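Local coordinates for D-2-hydroxyacid dehydrogensase protein (Ketogulonicigenium vulgare, PDB 4LSW) that probably catalyses the NAD(P)-dependent interconversion of D-2-hydroxyacids and 2-oxoacids, as a member of the D-isomer-specific 2-hydroxyacid dehydrogenase family, at residues L7-Y12 with R47-R52. Sequence-based numbering, arbitrary orientation.
Sequences LQLGPY and RAIATR
Leu-7 and Gln-8 pair in parallel with Ile-49 and Ala-50, joining strands 5-8 and 48-52 in the sheet of the smaller domain, which in this dehydrogenase family is the substrate-binding (catalytic) domain; the Rossmann-type sheet lies elsewhere in the chain. The backbone ladder runs from Leu-7 N to Ala-48 O, then from Ala-50 N to Leu-7 O (2.8 Å), and closes with Leu-9 N on Ala-50 O. Beyond it the first chain turns off as a loop, and a water takes over: it accepts from Gly-10 N (2.9 Å) and donates to Ala-50 O, which thus serves two donors.

On the Leu-7 and Ile-49 face the contacts are apolar, and Leu-61 of helix 59-63 touches Leu-7, Leu-9 and Ile-49. Leu-9 CG meets Ile-49 CG2 at 3.8 Å, the isoleucine branch that stands anti to its own backbone N, while Leu-9 CD1 reaches Thr-51 OG1, a hydroxyl bonded to Gly-56 O.

On the other face, Gln-8, extended through CG and CD (chi1 -177°), spans the loop within its own segment: NE2 donates to Gly-10 O at 2.9 Å and also bonds Gln-17 OE1. The same Gly-10 O sits over the centre of the Tyr-12 ring. Arg-52 and Tyr-12 run past each other in opposite directions, with Arg-52 CG 3.8 Å from Tyr-12 CE1 and the planes of the Tyr-12 ring and the Arg-52 guanidinium 25° apart; Arg-52 NH1 adds a weak bond to Pro-11 O. Tyr-12 OH touches Ala-50 CB at 3.4 Å and donates to Thr-51 O at 2.8 Å, approaching from above the carbonyl plane.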
loop_
_atom_site.group_PDB
_atom_site.type_symbol
_atom_site.label_atom_id
_atom_site.label_comp_id
_atom_site.label_asym_id
_atom_site.label_seq_id
_atom_site.Cartn_x
_atom_site.Cartn_y
_atom_site.Cartn_z
ATOM N N LEU A 7 -20.489 -14.767 0.578
ATOM C CA LEU A 7 -20.668 -13.909 -0.582
ATOM C C LEU A 7 -19.329 -13.264 -0.919
ATOM O O LEU A 7 -18.732 -12.582 -0.080
ATOM C CB LEU A 7 -21.728 -12.844 -0.284
ATOM C CG LEU A 7 -22.218 -11.934 -1.422
ATOM C CD1 LEU A 7 -23.002 -12.710 -2.467
ATOM C CD2 LEU A 7 -23.085 -10.827 -0.846
ATOM N N GLN A 8 -18.846 -13.503 -2.134
ATOM C CA GLN A 8 -17.546 -12.984 -2.561
ATOM C C GLN A 8 -17.758 -11.811 -3.516
ATOM O O GLN A 8 -18.460 -11.937 -4.518
ATOM C CB GLN A 8 -16.738 -14.090 -3.239
ATOM C CG GLN A 8 -15.329 -13.669 -3.648
ATOM C CD GLN A 8 -14.541 -14.810 -4.242
ATOM O OE1 GLN A 8 -14.713 -15.966 -3.852
ATOM N NE2 GLN A 8 -13.677 -14.499 -5.203
ATOM N N LEU A 9 -17.162 -10.662 -3.202
ATOM C CA LEU A 9 -17.490 -9.437 -3.934
ATOM C C LEU A 9 -16.603 -9.151 -5.148
ATOM O O LEU A 9 -17.018 -8.426 -6.050
ATOM C CB LEU A 9 -17.499 -8.236 -2.991
ATOM C CG LEU A 9 -18.392 -8.320 -1.757
ATOM C CD1 LEU A 9 -18.455 -6.956 -1.090
ATOM C CD2 LEU A 9 -19.788 -8.820 -2.112
ATOM N N GLY A 10 -15.399 -9.715 -5.163
ATOM C CA GLY A 10 -14.492 -9.559 -6.287
ATOM C C GLY A 10 -13.610 -10.780 -6.451
ATOM O O GLY A 10 -13.480 -11.581 -5.534
ATOM N N PRO A 11 -13.000 -10.938 -7.632
ATOM C CA PRO A 11 -12.155 -12.113 -7.893
ATOM C C PRO A 11 -10.901 -12.194 -7.020
ATOM O O PRO A 11 -10.376 -11.167 -6.578
ATOM C CB PRO A 11 -11.747 -11.933 -9.369
ATOM C CG PRO A 11 -11.929 -10.464 -9.641
ATOM C CD PRO A 11 -13.100 -10.051 -8.805
ATOM N N TYR A 12 -10.434 -13.418 -6.777
ATOM C CA TYR A 12 -9.153 -13.675 -6.129
ATOM C C TYR A 12 -8.333 -14.574 -7.044
ATOM O O TYR A 12 -8.888 -15.222 -7.928
ATOM C CB TYR A 12 -9.340 -14.424 -4.815
ATOM C CG TYR A 12 -10.052 -13.687 -3.712
ATOM C CD1 TYR A 12 -9.669 -12.409 -3.319
ATOM C CD2 TYR A 12 -11.109 -14.288 -3.051
ATOM C CE1 TYR A 12 -10.341 -11.752 -2.298
ATOM C CE2 TYR A 12 -11.770 -13.653 -2.040
ATOM C CZ TYR A 12 -11.391 -12.390 -1.663
ATOM O OH TYR A 12 -12.080 -11.786 -0.637
ATOM N N ARG A 47 -23.439 -15.919 5.618
ATOM C CA ARG A 47 -22.902 -15.811 6.965
ATOM C C ARG A 47 -21.588 -15.034 6.971
ATOM O O ARG A 47 -21.199 -14.490 7.992
ATOM C CB ARG A 47 -22.735 -17.196 7.589
ATOM C CG ARG A 47 -24.065 -17.886 7.886
ATOM C CD ARG A 47 -23.857 -19.315 8.339
ATOM N NE ARG A 47 -23.062 -19.376 9.560
ATOM C CZ ARG A 47 -22.432 -20.463 9.992
ATOM N NH1 ARG A 47 -22.501 -21.589 9.302
ATOM N NH2 ARG A 47 -21.726 -20.415 11.112
ATOM N N ALA A 48 -20.908 -14.984 5.829
ATOM C CA ALA A 48 -19.698 -14.169 5.729
ATOM C C ALA A 48 -19.548 -13.562 4.340
ATOM O O ALA A 48 -19.959 -14.161 3.347
ATOM C CB ALA A 48 -18.453 -14.979 6.087
ATOM N N ILE A 49 -18.957 -12.372 4.292
ATOM C CA ILE A 49 -18.589 -11.737 3.034
ATOM C C ILE A 49 -17.075 -11.802 2.914
ATOM O O ILE A 49 -16.352 -11.593 3.897
ATOM C CB ILE A 49 -19.071 -10.285 2.972
ATOM C CG1 ILE A 49 -20.595 -10.243 2.831
ATOM C CG2 ILE A 49 -18.420 -9.555 1.799
ATOM C CD1 ILE A 49 -21.177 -8.861 2.996
ATOM N N ALA A 50 -16.602 -12.146 1.721
ATOM C CA ALA A 50 -15.184 -12.092 1.405
ATOM C C ALA A 50 -15.014 -10.954 0.418
ATOM O O ALA A 50 -15.601 -10.957 -0.664
ATOM C CB ALA A 50 -14.717 -13.409 0.791
ATOM N N THR A 51 -14.218 -9.964 0.794
ATOM C CA THR A 51 -14.107 -8.777 -0.025
ATOM C C THR A 51 -12.649 -8.367 -0.172
ATOM O O THR A 51 -11.725 -9.128 0.165
ATOM C CB THR A 51 -14.983 -7.622 0.532
ATOM O OG1 THR A 51 -15.045 -6.547 -0.419
ATOM C CG2 THR A 51 -14.460 -7.119 1.875
ATOM N N ARG A 52 -12.458 -7.163 -0.697
ATOM C CA ARG A 52 -11.141 -6.576 -0.869
ATOM C C ARG A 52 -11.182 -5.155 -0.330
ATOM O O ARG A 52 -12.265 -4.568 -0.208
ATOM C CB ARG A 52 -10.746 -6.602 -2.350
ATOM C CG ARG A 52 -10.478 -8.007 -2.869
ATOM C CD ARG A 52 -10.465 -8.086 -4.394
ATOM N NE ARG A 52 -9.340 -7.365 -4.986
ATOM C CZ ARG A 52 -8.298 -7.939 -5.586
ATOM N NH1 ARG A 52 -8.221 -9.260 -5.699
ATOM N NH2 ARG A 52 -7.331 -7.183 -6.093
HETATM O O HOH W 1 -13.632 -10.246 -2.880
#